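Local structure of 433aa long hypothetical phosphoribosylglycinamide formyl transferase (Pyrococcus horikoshii, 2DWC) at residues Ile22-Ser27 and Ala54-Val59; Ser27-Lys32 and Arg374-Pro379. The protein is a hypothetical protein, probably a PurT-type member of the ATP-grasp superfamily, and binds adenosine-5'-diphosphate. All blocks are in the same frame, centred on the assembly; numbering follows the deposited sequence.

Contact 1. Residues Ile22-Ser27 and Ala54-Val59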
loop_
_atom_site.group_PDB
_atom_site.type_symbol
_atom_site.label_atom_id
_atom_site.label_comp_id
_atom_site.label_asym_id
_atom_site.label_seq_id
_atom_site.Cartn_x
_atom_site.Cartn_y
_atom_site.Cartn_z
ATOM N N ILE B 22 16.328 -2.769 -6.326
ATOM C CA ILE B 22 15.879 -4.095 -6.763
ATOM C C ILE B 22 15.606 -4.033 -8.253
ATOM O O ILE B 22 15.260 -2.971 -8.767
ATOM C CB ILE B 22 14.590 -4.543 -6.052
ATOM C CG1 ILE B 22 13.429 -3.546 -6.312
ATOM C CG2 ILE B 22 14.899 -4.708 -4.534
ATOM C CD1 ILE B 22 12.093 -4.046 -5.678
ATOM N N LEU B 23 15.770 -5.179 -8.937
ATOM C CA LEU B 23 15.544 -5.268 -10.371
ATOM C C LEU B 23 14.439 -6.322 -10.539
ATOM O O LEU B 23 14.656 -7.504 -10.250
ATOM C CB LEU B 23 16.840 -5.724 -11.094
ATOM C CG LEU B 23 16.680 -5.808 -12.607
ATOM C CD1 LEU B 23 16.429 -4.419 -13.222
ATOM C CD2 LEU B 23 17.957 -6.433 -13.192
ATOM N N LEU B 24 13.260 -5.855 -10.952
ATOM C CA LEU B 24 12.123 -6.757 -11.166
ATOM C C LEU B 24 12.154 -7.316 -12.595
ATOM O O LEU B 24 12.109 -6.539 -13.540
ATOM C CB LEU B 24 10.801 -5.982 -10.972
ATOM C CG LEU B 24 10.639 -5.438 -9.540
ATOM C CD1 LEU B 24 9.376 -4.587 -9.496
ATOM C CD2 LEU B 24 10.457 -6.604 -8.539
ATOM N N LEU B 25 12.298 -8.636 -12.762
ATOM C CA LEU B 25 12.262 -9.225 -14.120
ATOM C C LEU B 25 10.832 -9.730 -14.272
ATOM O O LEU B 25 10.490 -10.855 -13.848
ATOM C CB LEU B 25 13.306 -10.327 -14.259
ATOM C CG LEU B 25 14.742 -9.796 -14.040
ATOM C CD1 LEU B 25 15.738 -10.982 -14.367
ATOM C CD2 LEU B 25 15.107 -8.555 -14.936
ATOM N N GLY B 26 9.980 -8.901 -14.913
ATOM C CA GLY B 26 8.557 -9.217 -14.975
ATOM C C GLY B 26 7.908 -8.112 -14.174
ATOM O O GLY B 26 8.202 -7.938 -12.978
ATOM N N SER B 27 7.027 -7.334 -14.823
ATOM C CA SER B 27 6.448 -6.170 -14.172
ATOM C C SER B 27 4.938 -6.209 -14.106
ATOM O O SER B 27 4.279 -5.185 -14.263
ATOM C CB SER B 27 6.904 -4.904 -14.930
ATOM O OG SER B 27 8.342 -4.815 -14.903
ATOM N N ALA B 54 4.147 -1.400 -18.167
ATOM C CA ALA B 54 3.604 -2.563 -17.456
ATOM C C ALA B 54 3.296 -2.043 -16.032
ATOM O O ALA B 54 3.885 -1.049 -15.560
ATOM C CB ALA B 54 4.684 -3.680 -17.427
ATOM N N PRO B 55 2.402 -2.724 -15.308
ATOM C CA PRO B 55 2.026 -2.276 -13.960
ATOM C C PRO B 55 3.157 -1.835 -13.043
ATOM O O PRO B 55 3.111 -0.724 -12.492
ATOM C CB PRO B 55 1.217 -3.462 -13.417
ATOM C CG PRO B 55 0.523 -4.000 -14.673
ATOM C CD PRO B 55 1.680 -3.937 -15.722
ATOM N N ALA B 56 4.186 -2.676 -12.879
ATOM C CA ALA B 56 5.285 -2.305 -11.977
ATOM C C ALA B 56 6.137 -1.158 -12.507
ATOM O O ALA B 56 6.733 -0.399 -11.727
ATOM C CB ALA B 56 6.157 -3.521 -11.685
ATOM N N MET B 57 6.216 -1.018 -13.830
ATOM C CA MET B 57 6.991 0.064 -14.426
ATOM C C MET B 57 6.366 1.425 -14.057
ATOM O O MET B 57 7.078 2.409 -13.904
ATOM C CB MET B 57 7.003 -0.062 -15.965
ATOM C CG MET B 57 7.891 -1.210 -16.430
ATOM S SD MET B 57 7.733 -1.319 -18.227
ATOM C CE MET B 57 8.674 -2.891 -18.479
ATOM N N GLN B 58 5.039 1.468 -13.895
ATOM C CA GLN B 58 4.373 2.748 -13.599
ATOM C C GLN B 58 4.742 3.278 -12.208
ATOM O O GLN B 58 4.845 4.484 -11.992
ATOM C CB GLN B 58 2.838 2.584 -13.721
ATOM C CG GLN B 58 2.437 2.378 -15.225
ATOM C CD GLN B 58 0.957 2.188 -15.381
ATOM O OE1 GLN B 58 0.178 2.865 -14.726
ATOM N NE2 GLN B 58 0.555 1.264 -16.250
ATOM N N VAL B 59 4.990 2.346 -11.289
ATOM C CA VAL B 59 5.335 2.697 -9.902
ATOM C C VAL B 59 6.860 2.766 -9.677
ATOM O O VAL B 59 7.324 3.468 -8.799
ATOM C CB VAL B 59 4.730 1.657 -8.928
ATOM C CG1 VAL B 59 5.380 1.771 -7.531
ATOM C CG2 VAL B 59 3.191 1.943 -8.806
#
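Ser27 and Ala56 approach most closely in the backbone, their CA atoms 4.6 Å apart, and one hydrogen bond joins them. The amide N of Ala56 donates to Ser27 O at 2.9 Å, with an N-H...O angle of 179°. The donor stands above the carbonyl plane, 39° out of it. The same oxygen lies against Pro55: Pro55 CD is 3.2 Å from Ser27 O, and the proline nitrogen has no hydrogen to give.

The contact sits at the C-terminal end of strand 21-25 in the Rossmann-like parallel sheet of the preATP-grasp domain, where a glycine-rich turn, consistent with a GxGxxG motif, leads into helix 29-40. Strand 21-25 lies between strands 44-49 and 85-88. Asp49, at the end of the neighbouring strand, accepts a hydrogen bond from Ser27 N.

Apolar packing centres on Ser27 CB, which meets the methyls of Ala54 and Ala56, each CB to CB at 3.6 Å. Earlier in the strand, Leu24 CD1 touches Ala56 CB at 4.0 Å.

The hydroxyl packs rather than bonds across the contact. With chi1 at -60°, Ser27 OG lies anti to its carbonyl carbon, 3.9 Å from Met57 CG, and its weak hydrogen bond goes to Val48 O of strand 44-49. Within segment 54-59, the extended Met57 chain brings SD to 3.6 Å from Ala54 N for a weak N-H...S bond.

Contact 2. Residues Ser27-Lys32 and Arg374-Pro379. With SO4 (sulfate ion), chain F.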
loop_
_atom_site.group_PDB
_atom_site.type_symbol
_atom_site.label_atom_id
_atom_site.label_comp_id
_atom_site.label_asym_id
_atom_site.label_seq_id
_atom_site.Cartn_x
_atom_site.Cartn_y
_atom_site.Cartn_z
ATOM N N SER B 27 7.027 -7.334 -14.823
ATOM C CA SER B 27 6.448 -6.170 -14.172
ATOM C C SER B 27 4.938 -6.209 -14.106
ATOM O O SER B 27 4.279 -5.185 -14.263
ATOM C CB SER B 27 6.904 -4.904 -14.930
ATOM O OG SER B 27 8.342 -4.815 -14.903
ATOM N N GLY B 28 4.391 -7.411 -13.909
ATOM C CA GLY B 28 2.936 -7.537 -13.764
ATOM C C GLY B 28 2.434 -7.063 -12.388
ATOM O O GLY B 28 3.151 -6.387 -11.639
ATOM N N GLU B 29 1.192 -7.445 -12.054
ATOM C CA GLU B 29 0.585 -6.999 -10.823
ATOM C C GLU B 29 1.350 -7.417 -9.557
ATOM O O GLU B 29 1.293 -6.694 -8.566
ATOM C CB GLU B 29 -0.870 -7.484 -10.755
ATOM C CG GLU B 29 -1.026 -8.999 -10.903
ATOM C CD GLU B 29 -1.352 -9.486 -12.343
ATOM O OE1 GLU B 29 -0.790 -8.992 -13.365
ATOM O OE2 GLU B 29 -2.169 -10.424 -12.426
ATOM N N LEU B 30 2.006 -8.577 -9.588
ATOM C CA LEU B 30 2.740 -9.023 -8.416
ATOM C C LEU B 30 3.978 -8.129 -8.243
ATOM O O LEU B 30 4.270 -7.656 -7.131
ATOM C CB LEU B 30 3.126 -10.509 -8.600
ATOM C CG LEU B 30 1.911 -11.433 -8.859
ATOM C CD1 LEU B 30 2.415 -12.868 -8.639
ATOM C CD2 LEU B 30 0.721 -11.163 -7.914
ATOM N N GLY B 31 4.658 -7.865 -9.346
ATOM C CA GLY B 31 5.814 -6.980 -9.282
ATOM C C GLY B 31 5.406 -5.569 -8.873
ATOM O O GLY B 31 6.149 -4.841 -8.201
ATOM N N LYS B 32 4.211 -5.145 -9.288
ATOM C CA LYS B 32 3.760 -3.794 -8.922
ATOM C C LYS B 32 3.665 -3.648 -7.399
ATOM O O LYS B 32 4.060 -2.601 -6.854
ATOM C CB LYS B 32 2.372 -3.517 -9.554
ATOM C CG LYS B 32 1.847 -2.121 -9.308
ATOM C CD LYS B 32 0.448 -1.994 -9.984
ATOM C CE LYS B 32 0.076 -0.539 -10.167
ATOM N NZ LYS B 32 -1.327 -0.439 -10.734
ATOM N N ARG B 374 -8.523 -3.308 -6.829
ATOM C CA ARG B 374 -7.192 -2.842 -7.280
ATOM C C ARG B 374 -7.244 -3.084 -8.778
ATOM O O ARG B 374 -7.624 -4.197 -9.224
ATOM C CB ARG B 374 -6.030 -3.612 -6.627
ATOM C CG ARG B 374 -5.462 -2.872 -5.405
ATOM C CD ARG B 374 -6.168 -3.161 -4.125
ATOM N NE ARG B 374 -5.629 -2.328 -3.036
ATOM C CZ ARG B 374 -6.006 -1.056 -2.823
ATOM N NH1 ARG B 374 -6.921 -0.489 -3.620
ATOM N NH2 ARG B 374 -5.453 -0.333 -1.849
ATOM N N LEU B 375 -6.898 -2.045 -9.560
ATOM C CA LEU B 375 -6.953 -2.131 -11.023
ATOM C C LEU B 375 -5.476 -1.983 -11.381
ATOM O O LEU B 375 -4.829 -0.999 -10.982
ATOM C CB LEU B 375 -7.813 -0.979 -11.556
ATOM C CG LEU B 375 -9.281 -1.045 -11.040
ATOM C CD1 LEU B 375 -10.076 0.196 -11.561
ATOM C CD2 LEU B 375 -9.964 -2.337 -11.606
ATOM N N PHE B 376 -4.994 -2.908 -12.212
ATOM C CA PHE B 376 -3.552 -3.010 -12.394
ATOM C C PHE B 376 -2.879 -2.035 -13.285
ATOM O O PHE B 376 -1.653 -1.930 -13.232
ATOM C CB PHE B 376 -3.163 -4.449 -12.823
ATOM C CG PHE B 376 -3.709 -5.543 -11.896
ATOM C CD1 PHE B 376 -3.829 -5.335 -10.521
ATOM C CD2 PHE B 376 -4.033 -6.806 -12.432
ATOM C CE1 PHE B 376 -4.271 -6.372 -9.670
ATOM C CE2 PHE B 376 -4.462 -7.830 -11.590
ATOM C CZ PHE B 376 -4.580 -7.615 -10.226
ATOM N N GLY B 377 -3.631 -1.313 -14.105
ATOM C CA GLY B 377 -2.935 -0.363 -14.963
ATOM C C GLY B 377 -2.450 -0.917 -16.282
ATOM O O GLY B 377 -1.701 -0.232 -16.989
ATOM N N LYS B 378 -2.866 -2.134 -16.654
ATOM C CA LYS B 378 -2.367 -2.714 -17.915
ATOM C C LYS B 378 -2.954 -1.887 -19.054
ATOM O O LYS B 378 -4.138 -1.711 -19.146
ATOM C CB LYS B 378 -2.780 -4.186 -18.038
ATOM C CG LYS B 378 -2.070 -5.016 -16.975
ATOM C CD LYS B 378 -2.516 -6.495 -17.006
ATOM C CE LYS B 378 -1.804 -7.210 -15.837
ATOM N NZ LYS B 378 -2.063 -8.710 -15.874
ATOM N N PRO B 379 -2.092 -1.425 -19.967
ATOM C CA PRO B 379 -2.562 -0.584 -21.074
ATOM C C PRO B 379 -3.374 -1.233 -22.149
ATOM O O PRO B 379 -4.049 -0.536 -22.916
ATOM C CB PRO B 379 -1.278 0.068 -21.644
ATOM C CG PRO B 379 -0.146 -0.724 -21.084
ATOM C CD PRO B 379 -0.635 -1.595 -19.941
HETATM S S SO4 F . -0.006 -10.659 -18.590
HETATM O O1 SO4 F . -0.595 -11.455 -19.717
HETATM O O2 SO4 F . 0.550 -11.611 -17.572
HETATM O O3 SO4 F . 1.086 -9.779 -19.125
HETATM O O4 SO4 F . -1.079 -9.808 -17.981
HETATM O O HOH W 1 -2.941 -2.144 -8.804
#
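Helix 29-40, which follows a glycine-rich turn of apparent Rossmann type, starts with Glu29 laid on the ring of Phe376. Glu29 CB stands 3.4 Å from the ring centroid and 3° off its normal, a CH-pi contact over the centre of one face. Its chi1 of 56° sets CG between the backbone N and the carbonyl carbon; the chain then bends, and the tilted carboxylate passes beyond the ring at CE2, its OE2 3.6 Å from Phe376 CE2.

There OE1 receives Lys378 NZ at 2.8 Å in a salt bridge, met on the syn side but 29° out of the carboxylate plane. Lys378 NZ also bonds Arg386 O and, at 2.6 Å, O4 of a sulfate ion probably taken from the crystallisation liquor. The contact thus ties the preATP-grasp domain, where Gly28 is the N-cap of the helix, to the PurT C-terminal region just past strand 371-375.

One turn on, the extended chain of Lys32 crosses to the backbone. Its NZ makes a weak hydrogen bond with Phe376 O at 2.9 Å and donates to a water at 3.0 Å, which in turn reaches Leu375 O weakly. Gln39 O of the second subunit is the stronger polar partner of Lys32 NZ.

How the contacts relate
Contacts 1 and 2 share Ser27, and their centres lie about 9 Å apart. Strand 21-25 of contact 1 runs through the turn into helix 29-40 of contact 2, so helix 55-59 and segment 374-379 pack against successive parts of one strand-turn-helix unit. They also meet directly: Gln58 NE2 is 2.8 Å from Gly377 O, a probable hydrogen bond, and Pro55 CB is 3.3 Å from Phe376 O. Ala56 CB lies 3.5 Å from Lys32 N. Both contacts touch the second subunit, among others through Gln58 in contact 1 and Lys32 and Arg374 in contact 2. Neither includes a residue of the adenosine-5'-diphosphate pocket, which is lined by others such as Lys162 and Glu291.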